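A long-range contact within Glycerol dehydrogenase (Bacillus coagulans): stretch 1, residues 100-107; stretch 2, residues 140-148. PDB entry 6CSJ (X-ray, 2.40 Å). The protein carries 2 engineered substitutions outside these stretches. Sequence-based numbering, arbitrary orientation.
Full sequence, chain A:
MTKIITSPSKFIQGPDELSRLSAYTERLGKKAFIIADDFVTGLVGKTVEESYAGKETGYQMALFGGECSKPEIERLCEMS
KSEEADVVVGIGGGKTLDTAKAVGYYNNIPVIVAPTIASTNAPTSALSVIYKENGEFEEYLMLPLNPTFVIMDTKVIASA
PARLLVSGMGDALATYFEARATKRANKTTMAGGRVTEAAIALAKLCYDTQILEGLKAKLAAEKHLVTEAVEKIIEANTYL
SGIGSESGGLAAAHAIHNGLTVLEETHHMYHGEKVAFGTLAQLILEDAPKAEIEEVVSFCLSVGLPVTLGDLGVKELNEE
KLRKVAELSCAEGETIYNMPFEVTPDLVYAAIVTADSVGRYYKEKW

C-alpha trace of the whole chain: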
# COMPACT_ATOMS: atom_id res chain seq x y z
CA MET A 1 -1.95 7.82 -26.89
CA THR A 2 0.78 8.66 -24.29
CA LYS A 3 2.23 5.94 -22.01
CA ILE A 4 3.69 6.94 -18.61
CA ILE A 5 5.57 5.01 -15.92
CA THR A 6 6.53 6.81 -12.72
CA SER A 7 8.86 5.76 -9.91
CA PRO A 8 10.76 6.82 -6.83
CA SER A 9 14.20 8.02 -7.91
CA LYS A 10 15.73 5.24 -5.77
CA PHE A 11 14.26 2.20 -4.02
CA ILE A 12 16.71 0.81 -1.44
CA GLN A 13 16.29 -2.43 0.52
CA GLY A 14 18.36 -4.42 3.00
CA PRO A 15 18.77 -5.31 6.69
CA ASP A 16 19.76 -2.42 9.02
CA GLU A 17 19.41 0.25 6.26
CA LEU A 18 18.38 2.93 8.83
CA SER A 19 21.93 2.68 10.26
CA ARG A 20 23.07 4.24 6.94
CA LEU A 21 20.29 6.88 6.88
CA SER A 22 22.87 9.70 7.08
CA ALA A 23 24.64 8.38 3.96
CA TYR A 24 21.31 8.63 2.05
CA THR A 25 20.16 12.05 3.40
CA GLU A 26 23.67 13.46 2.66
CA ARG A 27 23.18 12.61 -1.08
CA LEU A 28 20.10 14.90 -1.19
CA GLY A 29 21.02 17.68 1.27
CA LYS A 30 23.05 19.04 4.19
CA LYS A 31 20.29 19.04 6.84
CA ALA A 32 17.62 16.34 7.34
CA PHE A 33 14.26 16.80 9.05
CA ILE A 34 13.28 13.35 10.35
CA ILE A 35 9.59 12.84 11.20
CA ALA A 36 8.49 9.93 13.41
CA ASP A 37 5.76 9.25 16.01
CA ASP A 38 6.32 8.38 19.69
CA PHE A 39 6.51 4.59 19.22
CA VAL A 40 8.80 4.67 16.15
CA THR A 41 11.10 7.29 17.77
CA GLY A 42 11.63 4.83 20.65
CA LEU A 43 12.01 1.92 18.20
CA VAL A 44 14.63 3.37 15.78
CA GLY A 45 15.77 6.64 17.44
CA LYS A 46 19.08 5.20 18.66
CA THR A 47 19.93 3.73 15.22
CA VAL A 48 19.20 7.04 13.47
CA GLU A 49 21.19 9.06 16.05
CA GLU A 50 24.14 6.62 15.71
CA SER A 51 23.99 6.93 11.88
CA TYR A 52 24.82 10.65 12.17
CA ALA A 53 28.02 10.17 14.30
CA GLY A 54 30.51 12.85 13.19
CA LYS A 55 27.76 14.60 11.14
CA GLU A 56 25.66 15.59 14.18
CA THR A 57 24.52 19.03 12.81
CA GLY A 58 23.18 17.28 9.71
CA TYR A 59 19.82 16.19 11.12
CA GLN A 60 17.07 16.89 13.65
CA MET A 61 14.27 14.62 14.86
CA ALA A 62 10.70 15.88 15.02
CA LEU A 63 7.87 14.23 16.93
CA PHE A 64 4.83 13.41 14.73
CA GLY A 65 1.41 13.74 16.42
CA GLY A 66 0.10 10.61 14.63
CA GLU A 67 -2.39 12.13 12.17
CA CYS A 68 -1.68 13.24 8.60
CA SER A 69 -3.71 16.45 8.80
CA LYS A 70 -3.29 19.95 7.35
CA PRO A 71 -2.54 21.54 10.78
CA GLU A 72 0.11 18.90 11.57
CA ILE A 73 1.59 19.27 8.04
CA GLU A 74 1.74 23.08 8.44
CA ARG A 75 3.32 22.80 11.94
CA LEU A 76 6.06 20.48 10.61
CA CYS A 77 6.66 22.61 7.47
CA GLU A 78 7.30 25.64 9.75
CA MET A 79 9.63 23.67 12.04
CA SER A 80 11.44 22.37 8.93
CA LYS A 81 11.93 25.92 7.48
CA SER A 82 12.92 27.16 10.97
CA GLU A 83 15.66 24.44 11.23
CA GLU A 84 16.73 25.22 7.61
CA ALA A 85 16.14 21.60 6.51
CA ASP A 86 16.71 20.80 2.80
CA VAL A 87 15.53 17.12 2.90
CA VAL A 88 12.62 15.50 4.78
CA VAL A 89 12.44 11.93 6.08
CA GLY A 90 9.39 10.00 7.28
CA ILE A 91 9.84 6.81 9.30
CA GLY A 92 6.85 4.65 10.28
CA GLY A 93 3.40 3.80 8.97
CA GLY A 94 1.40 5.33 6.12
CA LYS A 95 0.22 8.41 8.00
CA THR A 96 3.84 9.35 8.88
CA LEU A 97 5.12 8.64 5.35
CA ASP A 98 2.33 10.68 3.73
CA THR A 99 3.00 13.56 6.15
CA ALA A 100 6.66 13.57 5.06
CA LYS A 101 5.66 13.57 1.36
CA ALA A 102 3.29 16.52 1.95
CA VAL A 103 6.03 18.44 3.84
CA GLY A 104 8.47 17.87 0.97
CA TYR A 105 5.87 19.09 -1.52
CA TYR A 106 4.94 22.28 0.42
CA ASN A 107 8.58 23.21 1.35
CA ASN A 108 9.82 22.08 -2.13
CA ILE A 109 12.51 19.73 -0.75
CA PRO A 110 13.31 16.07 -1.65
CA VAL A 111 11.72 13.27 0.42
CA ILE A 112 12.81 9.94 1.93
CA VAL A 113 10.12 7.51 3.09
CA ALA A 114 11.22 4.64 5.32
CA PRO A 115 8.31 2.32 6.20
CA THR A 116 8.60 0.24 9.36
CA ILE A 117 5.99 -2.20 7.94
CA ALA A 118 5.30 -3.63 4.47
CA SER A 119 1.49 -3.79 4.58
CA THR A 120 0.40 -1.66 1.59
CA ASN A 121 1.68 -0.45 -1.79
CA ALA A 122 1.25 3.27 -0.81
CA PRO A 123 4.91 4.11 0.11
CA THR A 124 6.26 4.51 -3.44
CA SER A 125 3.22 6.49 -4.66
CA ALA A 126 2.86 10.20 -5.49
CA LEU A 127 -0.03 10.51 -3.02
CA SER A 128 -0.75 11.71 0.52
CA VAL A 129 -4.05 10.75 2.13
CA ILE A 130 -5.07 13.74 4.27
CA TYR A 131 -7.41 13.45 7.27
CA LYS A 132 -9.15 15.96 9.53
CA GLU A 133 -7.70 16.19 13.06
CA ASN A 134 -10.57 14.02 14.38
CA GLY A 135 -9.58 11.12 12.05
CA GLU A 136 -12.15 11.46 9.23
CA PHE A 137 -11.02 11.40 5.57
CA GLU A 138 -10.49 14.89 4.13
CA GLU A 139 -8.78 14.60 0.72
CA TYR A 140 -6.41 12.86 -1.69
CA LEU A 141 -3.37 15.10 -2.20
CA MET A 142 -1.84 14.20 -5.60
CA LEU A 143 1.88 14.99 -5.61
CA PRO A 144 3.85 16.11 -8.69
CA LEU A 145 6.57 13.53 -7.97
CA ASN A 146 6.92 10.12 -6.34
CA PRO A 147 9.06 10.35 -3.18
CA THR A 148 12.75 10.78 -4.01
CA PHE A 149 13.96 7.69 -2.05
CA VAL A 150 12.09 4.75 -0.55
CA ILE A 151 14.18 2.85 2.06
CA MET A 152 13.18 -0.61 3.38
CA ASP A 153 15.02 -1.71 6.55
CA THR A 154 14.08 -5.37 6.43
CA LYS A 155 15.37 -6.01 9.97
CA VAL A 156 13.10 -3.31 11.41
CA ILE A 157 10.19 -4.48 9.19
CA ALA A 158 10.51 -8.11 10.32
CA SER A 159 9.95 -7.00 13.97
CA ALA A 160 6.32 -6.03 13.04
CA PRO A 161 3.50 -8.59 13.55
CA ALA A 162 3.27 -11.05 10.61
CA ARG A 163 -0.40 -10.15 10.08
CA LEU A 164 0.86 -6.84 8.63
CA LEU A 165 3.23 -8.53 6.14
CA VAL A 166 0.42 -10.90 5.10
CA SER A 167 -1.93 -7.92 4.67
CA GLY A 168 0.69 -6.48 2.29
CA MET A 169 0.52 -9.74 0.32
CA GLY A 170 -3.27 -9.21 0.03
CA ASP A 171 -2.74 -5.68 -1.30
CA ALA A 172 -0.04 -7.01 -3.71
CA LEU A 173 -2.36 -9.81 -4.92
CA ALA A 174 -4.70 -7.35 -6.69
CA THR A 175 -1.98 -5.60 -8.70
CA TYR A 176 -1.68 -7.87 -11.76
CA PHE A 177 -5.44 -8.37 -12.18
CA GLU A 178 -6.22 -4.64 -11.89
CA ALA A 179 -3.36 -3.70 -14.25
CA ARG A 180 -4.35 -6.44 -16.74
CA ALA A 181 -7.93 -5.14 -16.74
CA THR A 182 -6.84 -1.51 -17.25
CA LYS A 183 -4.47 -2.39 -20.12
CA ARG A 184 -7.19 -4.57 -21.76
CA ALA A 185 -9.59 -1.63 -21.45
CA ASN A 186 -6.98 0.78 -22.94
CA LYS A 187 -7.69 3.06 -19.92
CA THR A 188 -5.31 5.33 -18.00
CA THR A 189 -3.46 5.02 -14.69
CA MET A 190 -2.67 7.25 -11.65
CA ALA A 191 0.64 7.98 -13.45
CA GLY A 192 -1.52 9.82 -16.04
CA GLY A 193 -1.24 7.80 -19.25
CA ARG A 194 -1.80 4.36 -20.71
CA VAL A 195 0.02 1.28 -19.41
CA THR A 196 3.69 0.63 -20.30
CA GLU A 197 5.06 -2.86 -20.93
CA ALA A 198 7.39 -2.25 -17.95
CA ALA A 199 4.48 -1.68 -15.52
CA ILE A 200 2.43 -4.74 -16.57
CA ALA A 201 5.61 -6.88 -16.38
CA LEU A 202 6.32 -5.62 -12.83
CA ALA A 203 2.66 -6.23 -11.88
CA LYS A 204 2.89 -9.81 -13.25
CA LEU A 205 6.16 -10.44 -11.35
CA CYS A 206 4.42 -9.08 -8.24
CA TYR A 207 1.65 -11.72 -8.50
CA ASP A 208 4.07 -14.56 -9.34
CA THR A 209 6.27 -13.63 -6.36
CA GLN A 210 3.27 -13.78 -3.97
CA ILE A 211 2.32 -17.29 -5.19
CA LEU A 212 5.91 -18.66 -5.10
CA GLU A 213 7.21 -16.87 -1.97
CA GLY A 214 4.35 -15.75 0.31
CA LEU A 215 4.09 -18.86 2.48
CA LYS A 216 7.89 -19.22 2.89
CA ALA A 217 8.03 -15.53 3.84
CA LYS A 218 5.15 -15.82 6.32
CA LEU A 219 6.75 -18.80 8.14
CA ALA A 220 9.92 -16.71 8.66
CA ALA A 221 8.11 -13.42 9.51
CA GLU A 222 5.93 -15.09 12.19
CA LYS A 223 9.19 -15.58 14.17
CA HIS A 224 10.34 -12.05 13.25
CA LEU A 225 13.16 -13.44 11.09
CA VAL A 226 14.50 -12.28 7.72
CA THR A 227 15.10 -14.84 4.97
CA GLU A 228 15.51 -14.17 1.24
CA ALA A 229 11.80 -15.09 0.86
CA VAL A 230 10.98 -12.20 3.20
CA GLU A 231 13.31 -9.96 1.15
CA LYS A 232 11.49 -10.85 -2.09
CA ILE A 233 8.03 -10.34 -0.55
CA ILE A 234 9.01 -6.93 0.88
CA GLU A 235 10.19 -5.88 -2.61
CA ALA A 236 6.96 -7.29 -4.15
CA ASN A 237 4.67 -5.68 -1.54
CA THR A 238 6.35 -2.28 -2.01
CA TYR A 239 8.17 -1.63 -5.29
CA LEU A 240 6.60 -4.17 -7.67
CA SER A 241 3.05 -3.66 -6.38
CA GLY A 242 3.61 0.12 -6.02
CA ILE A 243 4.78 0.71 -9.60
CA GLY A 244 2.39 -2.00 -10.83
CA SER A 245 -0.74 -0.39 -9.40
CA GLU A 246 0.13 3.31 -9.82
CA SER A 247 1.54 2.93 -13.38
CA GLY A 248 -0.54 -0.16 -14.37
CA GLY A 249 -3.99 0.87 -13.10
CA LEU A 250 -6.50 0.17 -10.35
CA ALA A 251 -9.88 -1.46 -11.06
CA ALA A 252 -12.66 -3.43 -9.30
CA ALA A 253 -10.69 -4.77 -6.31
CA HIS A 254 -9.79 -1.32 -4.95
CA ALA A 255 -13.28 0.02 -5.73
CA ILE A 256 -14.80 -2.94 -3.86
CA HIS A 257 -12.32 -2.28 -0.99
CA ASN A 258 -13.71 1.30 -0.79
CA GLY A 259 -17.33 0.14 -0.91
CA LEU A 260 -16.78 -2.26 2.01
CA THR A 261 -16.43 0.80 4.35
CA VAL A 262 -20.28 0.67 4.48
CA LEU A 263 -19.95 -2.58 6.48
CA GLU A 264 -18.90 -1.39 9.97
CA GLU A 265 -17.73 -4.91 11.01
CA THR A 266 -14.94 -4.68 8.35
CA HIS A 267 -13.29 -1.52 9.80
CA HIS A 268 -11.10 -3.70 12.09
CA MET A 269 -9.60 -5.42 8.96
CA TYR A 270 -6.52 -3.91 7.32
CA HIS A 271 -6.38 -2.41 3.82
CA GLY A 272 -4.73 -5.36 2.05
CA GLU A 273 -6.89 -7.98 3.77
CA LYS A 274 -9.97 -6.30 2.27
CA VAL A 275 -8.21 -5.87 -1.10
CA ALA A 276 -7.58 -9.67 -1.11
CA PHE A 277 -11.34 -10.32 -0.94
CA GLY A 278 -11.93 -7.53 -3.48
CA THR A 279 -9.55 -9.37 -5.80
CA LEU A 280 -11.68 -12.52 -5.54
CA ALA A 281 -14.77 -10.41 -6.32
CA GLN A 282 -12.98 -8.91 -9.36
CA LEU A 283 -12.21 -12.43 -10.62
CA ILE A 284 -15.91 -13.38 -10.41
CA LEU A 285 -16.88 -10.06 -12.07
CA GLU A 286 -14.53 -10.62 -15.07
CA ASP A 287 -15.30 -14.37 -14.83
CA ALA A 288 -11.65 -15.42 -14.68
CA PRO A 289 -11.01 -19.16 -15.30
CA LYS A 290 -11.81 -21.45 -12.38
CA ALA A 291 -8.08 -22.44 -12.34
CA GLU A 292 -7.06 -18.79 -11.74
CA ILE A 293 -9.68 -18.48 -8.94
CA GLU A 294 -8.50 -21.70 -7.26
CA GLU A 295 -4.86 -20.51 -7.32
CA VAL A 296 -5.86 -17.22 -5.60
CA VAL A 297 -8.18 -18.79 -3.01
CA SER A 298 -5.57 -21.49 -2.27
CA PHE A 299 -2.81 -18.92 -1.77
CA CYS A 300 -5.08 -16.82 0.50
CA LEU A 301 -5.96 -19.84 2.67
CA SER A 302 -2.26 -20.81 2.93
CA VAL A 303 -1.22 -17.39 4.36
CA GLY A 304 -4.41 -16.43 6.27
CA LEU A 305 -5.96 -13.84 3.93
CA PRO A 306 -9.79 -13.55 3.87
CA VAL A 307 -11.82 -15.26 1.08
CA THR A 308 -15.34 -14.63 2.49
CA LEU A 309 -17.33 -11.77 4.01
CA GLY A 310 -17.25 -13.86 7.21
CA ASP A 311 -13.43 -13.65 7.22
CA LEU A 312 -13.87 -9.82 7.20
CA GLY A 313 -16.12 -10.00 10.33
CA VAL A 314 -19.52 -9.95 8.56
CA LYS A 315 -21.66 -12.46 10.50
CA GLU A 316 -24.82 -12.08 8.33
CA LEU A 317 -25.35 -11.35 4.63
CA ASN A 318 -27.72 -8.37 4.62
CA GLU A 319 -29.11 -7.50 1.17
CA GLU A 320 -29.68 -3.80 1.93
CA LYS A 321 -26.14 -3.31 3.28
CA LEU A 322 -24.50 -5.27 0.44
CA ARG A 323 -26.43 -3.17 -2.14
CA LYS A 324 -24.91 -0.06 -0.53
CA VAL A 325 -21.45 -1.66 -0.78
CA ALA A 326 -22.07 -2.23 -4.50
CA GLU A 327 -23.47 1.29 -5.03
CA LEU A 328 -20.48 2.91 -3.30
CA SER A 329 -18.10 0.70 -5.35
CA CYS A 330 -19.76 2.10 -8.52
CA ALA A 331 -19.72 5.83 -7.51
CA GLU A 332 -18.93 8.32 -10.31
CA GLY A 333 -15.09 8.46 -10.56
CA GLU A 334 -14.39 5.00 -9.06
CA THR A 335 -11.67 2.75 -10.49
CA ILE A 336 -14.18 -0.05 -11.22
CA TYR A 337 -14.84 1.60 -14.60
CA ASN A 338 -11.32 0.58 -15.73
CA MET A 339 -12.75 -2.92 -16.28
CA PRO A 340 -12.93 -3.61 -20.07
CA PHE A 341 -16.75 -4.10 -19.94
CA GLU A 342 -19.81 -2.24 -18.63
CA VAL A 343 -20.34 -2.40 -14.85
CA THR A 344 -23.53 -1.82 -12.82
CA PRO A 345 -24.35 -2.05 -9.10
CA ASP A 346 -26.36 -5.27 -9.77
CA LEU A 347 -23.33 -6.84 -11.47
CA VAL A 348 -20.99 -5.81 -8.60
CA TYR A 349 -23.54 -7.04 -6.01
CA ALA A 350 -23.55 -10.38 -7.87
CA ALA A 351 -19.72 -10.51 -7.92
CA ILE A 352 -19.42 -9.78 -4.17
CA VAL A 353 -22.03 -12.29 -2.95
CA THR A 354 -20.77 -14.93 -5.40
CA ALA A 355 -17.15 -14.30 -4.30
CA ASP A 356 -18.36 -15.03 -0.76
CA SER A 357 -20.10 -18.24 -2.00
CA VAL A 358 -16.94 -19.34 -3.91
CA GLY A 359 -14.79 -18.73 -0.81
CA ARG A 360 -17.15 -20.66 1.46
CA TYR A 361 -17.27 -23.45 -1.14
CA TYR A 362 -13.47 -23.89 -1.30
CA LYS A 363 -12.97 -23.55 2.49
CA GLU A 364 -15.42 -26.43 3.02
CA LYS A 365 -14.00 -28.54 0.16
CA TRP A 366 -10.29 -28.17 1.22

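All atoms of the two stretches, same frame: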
# COMPACT_ATOMS: atom_id res chain seq x y z
N ALA A 100 5.35 13.21 5.61
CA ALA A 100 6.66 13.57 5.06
C ALA A 100 6.59 13.97 3.58
O ALA A 100 7.26 14.91 3.16
CB ALA A 100 7.65 12.43 5.26
N LYS A 101 5.80 13.26 2.79
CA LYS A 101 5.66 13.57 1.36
C LYS A 101 5.02 14.95 1.17
O LYS A 101 5.48 15.75 0.35
CB LYS A 101 4.82 12.52 0.63
CG LYS A 101 5.38 11.10 0.60
CD LYS A 101 4.50 10.19 -0.23
CE LYS A 101 4.38 8.80 0.36
NZ LYS A 101 3.39 7.96 -0.39
N ALA A 102 3.96 15.21 1.93
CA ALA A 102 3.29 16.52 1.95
C ALA A 102 4.25 17.66 2.33
O ALA A 102 4.29 18.69 1.65
CB ALA A 102 2.09 16.50 2.89
N VAL A 103 5.03 17.45 3.40
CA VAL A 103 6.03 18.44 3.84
C VAL A 103 7.05 18.72 2.75
O VAL A 103 7.42 19.88 2.53
CB VAL A 103 6.73 18.03 5.17
CG1 VAL A 103 7.94 18.90 5.47
CG2 VAL A 103 5.75 18.12 6.33
N GLY A 104 7.52 17.69 2.06
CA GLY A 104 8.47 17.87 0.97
C GLY A 104 7.89 18.64 -0.20
O GLY A 104 8.57 19.45 -0.82
N TYR A 105 6.62 18.37 -0.48
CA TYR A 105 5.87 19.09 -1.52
C TYR A 105 5.71 20.58 -1.19
O TYR A 105 6.10 21.44 -1.99
CB TYR A 105 4.50 18.43 -1.74
CG TYR A 105 3.57 19.21 -2.64
CD1 TYR A 105 3.96 19.56 -3.94
CD2 TYR A 105 2.30 19.59 -2.20
CE1 TYR A 105 3.11 20.29 -4.76
CE2 TYR A 105 1.45 20.32 -3.01
CZ TYR A 105 1.86 20.68 -4.29
OH TYR A 105 1.03 21.40 -5.10
N TYR A 106 5.17 20.88 -0.01
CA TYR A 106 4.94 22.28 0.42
C TYR A 106 6.24 23.10 0.58
O TYR A 106 6.31 24.22 0.08
CB TYR A 106 4.07 22.36 1.69
CG TYR A 106 2.62 21.93 1.46
CD1 TYR A 106 1.79 22.62 0.57
CD2 TYR A 106 2.07 20.84 2.14
CE1 TYR A 106 0.47 22.23 0.35
CE2 TYR A 106 0.75 20.44 1.93
CZ TYR A 106 -0.04 21.14 1.03
OH TYR A 106 -1.34 20.75 0.82
N ASN A 107 7.27 22.53 1.21
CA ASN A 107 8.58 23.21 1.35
C ASN A 107 9.48 23.05 0.11
O ASN A 107 10.58 23.60 0.10
CB ASN A 107 9.34 22.72 2.60
CG ASN A 107 8.71 23.15 3.90
OD1 ASN A 107 7.58 23.64 3.93
ND2 ASN A 107 9.44 22.97 5.00
N TYR A 140 -7.57 13.45 -1.03
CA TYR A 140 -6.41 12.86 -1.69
C TYR A 140 -5.54 13.97 -2.24
O TYR A 140 -5.95 14.68 -3.15
CB TYR A 140 -6.85 11.92 -2.84
CG TYR A 140 -7.57 10.68 -2.37
CD1 TYR A 140 -6.93 9.77 -1.52
CD2 TYR A 140 -8.88 10.39 -2.77
CE1 TYR A 140 -7.58 8.62 -1.07
CE2 TYR A 140 -9.54 9.24 -2.32
CZ TYR A 140 -8.87 8.37 -1.47
OH TYR A 140 -9.48 7.24 -1.01
N LEU A 141 -4.34 14.13 -1.70
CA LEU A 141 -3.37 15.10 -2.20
C LEU A 141 -2.45 14.40 -3.21
O LEU A 141 -1.60 13.60 -2.83
CB LEU A 141 -2.58 15.71 -1.04
CG LEU A 141 -1.48 16.73 -1.36
CD1 LEU A 141 -2.01 17.92 -2.15
CD2 LEU A 141 -0.74 17.18 -0.10
N MET A 142 -2.63 14.73 -4.49
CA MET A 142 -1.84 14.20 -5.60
C MET A 142 -0.55 14.99 -5.65
O MET A 142 -0.60 16.21 -5.73
CB MET A 142 -2.55 14.35 -6.96
CG MET A 142 -4.01 13.95 -7.00
SD MET A 142 -4.33 12.20 -6.74
CE MET A 142 -6.11 12.17 -6.94
N LEU A 143 0.59 14.31 -5.62
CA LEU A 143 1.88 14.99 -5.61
C LEU A 143 2.44 15.02 -7.02
O LEU A 143 2.14 14.13 -7.80
CB LEU A 143 2.83 14.28 -4.66
CG LEU A 143 2.29 14.17 -3.25
CD1 LEU A 143 3.19 13.28 -2.42
CD2 LEU A 143 2.16 15.56 -2.62
N PRO A 144 3.22 16.06 -7.36
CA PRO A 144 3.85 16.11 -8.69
C PRO A 144 4.88 15.01 -8.94
O PRO A 144 5.09 14.61 -10.09
CB PRO A 144 4.57 17.48 -8.69
CG PRO A 144 3.98 18.25 -7.58
CD PRO A 144 3.52 17.27 -6.55
N LEU A 145 5.53 14.54 -7.87
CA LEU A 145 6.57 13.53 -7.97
C LEU A 145 6.38 12.42 -6.93
O LEU A 145 5.90 12.66 -5.82
CB LEU A 145 7.95 14.17 -7.77
CG LEU A 145 8.38 15.26 -8.77
CD1 LEU A 145 9.70 15.86 -8.31
CD2 LEU A 145 8.52 14.74 -10.20
N ASN A 146 6.77 11.20 -7.30
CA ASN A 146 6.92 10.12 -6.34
C ASN A 146 8.05 10.49 -5.39
O ASN A 146 8.98 11.18 -5.80
CB ASN A 146 7.25 8.80 -7.03
CG ASN A 146 6.13 8.29 -7.91
OD1 ASN A 146 5.92 8.79 -9.01
ND2 ASN A 146 5.42 7.27 -7.45
N PRO A 147 8.00 10.02 -4.13
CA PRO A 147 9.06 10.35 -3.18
C PRO A 147 10.44 10.04 -3.74
O PRO A 147 10.60 9.05 -4.47
CB PRO A 147 8.77 9.43 -1.98
CG PRO A 147 7.75 8.43 -2.46
CD PRO A 147 6.98 9.14 -3.53
N THR A 148 11.42 10.89 -3.43
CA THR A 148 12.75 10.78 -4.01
C THR A 148 13.38 9.40 -3.72
O THR A 148 13.78 8.72 -4.66
CB THR A 148 13.68 11.92 -3.52
OG1 THR A 148 12.92 13.14 -3.37
CG2 THR A 148 14.83 12.16 -4.51

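Stretch 1 is helical from Ala100 through Tyr106, continuing a helix that begins earlier in the chain. Its i to i+4 hydrogen bonds are regular: Gly104 N to Ala100 O is 3.0 Å, Tyr105 N to Lys101 O is 3.0 Å, and Tyr106 N to Ala102 O is 2.9 Å. Stretch 2 starts as the end of a strand, residues 140-142, and continues as loop from Leu143 to Thr148. The helix and strand axes approach to 10.4 Å, and their N-to-C directions differ by 48°, so the strand runs obliquely to the helix. By CA atoms the loop comes nearer than the strand: Lys101 CA and Pro147 CA lie 6.5 Å apart and Tyr105 CA and Leu143 CA 7.0 Å, against 8.0 Å between Ala102 CA and Leu141 CA. As stretch 2 advances from Leu143 to Pro147, its matching positions therefore step back one helical turn, from Tyr105 to Lys101.

No hydrogen bond crosses between the stretches. The helix has its backbone bonds within its own turns, and what meets the other segment is side chain, burying 366 Å² summed over both sides. The spacing of the helix accounts for the pattern: Lys101 and Tyr105, four residues apart, both direct CA-to-CB toward stretch 2, whereas Val103 and Gly104 make no contact.

Leu143 packs against both of these residues. Its CA-to-CB bond points sideways, but with chi1 m and chi2 t the end of the side chain comes nearer, placing CD1 3.5 Å from Lys101 CB and CD2 3.8 Å from Tyr105 CB. Lys101 contributes here through its hydrocarbon portion. Farther along the same chain, Lys101 CD lies 4.3 Å from Pro147 CD, while NZ is hydrogen-bonded just outside the stretches. The methylenes can thus pack against apolar groups while the charged end finds a polar partner.

Tyr105, with chi1 t, extends its ring beside stretch 2. Its CD1 is 3.5 Å from Pro144 CD, and its CE2 is 4.3 Å from Leu141 CD1; both approaches are oblique to the ring. The aromatic carbons thereby span two apolar residues that flank Leu143 in sequence at different distances.

Leu141 closes the strand end of the contact. Its CD2 reaches the helix at Ala102 CB, 4.2 Å away, and at Tyr106, where CE2 is 4.1 Å and OH is 3.7 Å from that methyl. The Tyr106 OH approach is van der Waals contact with carbon; the hydroxyl is hydrogen-bonded elsewhere in the structure. Met142, by contrast, points away, consistent with side-chain alternation along a strand.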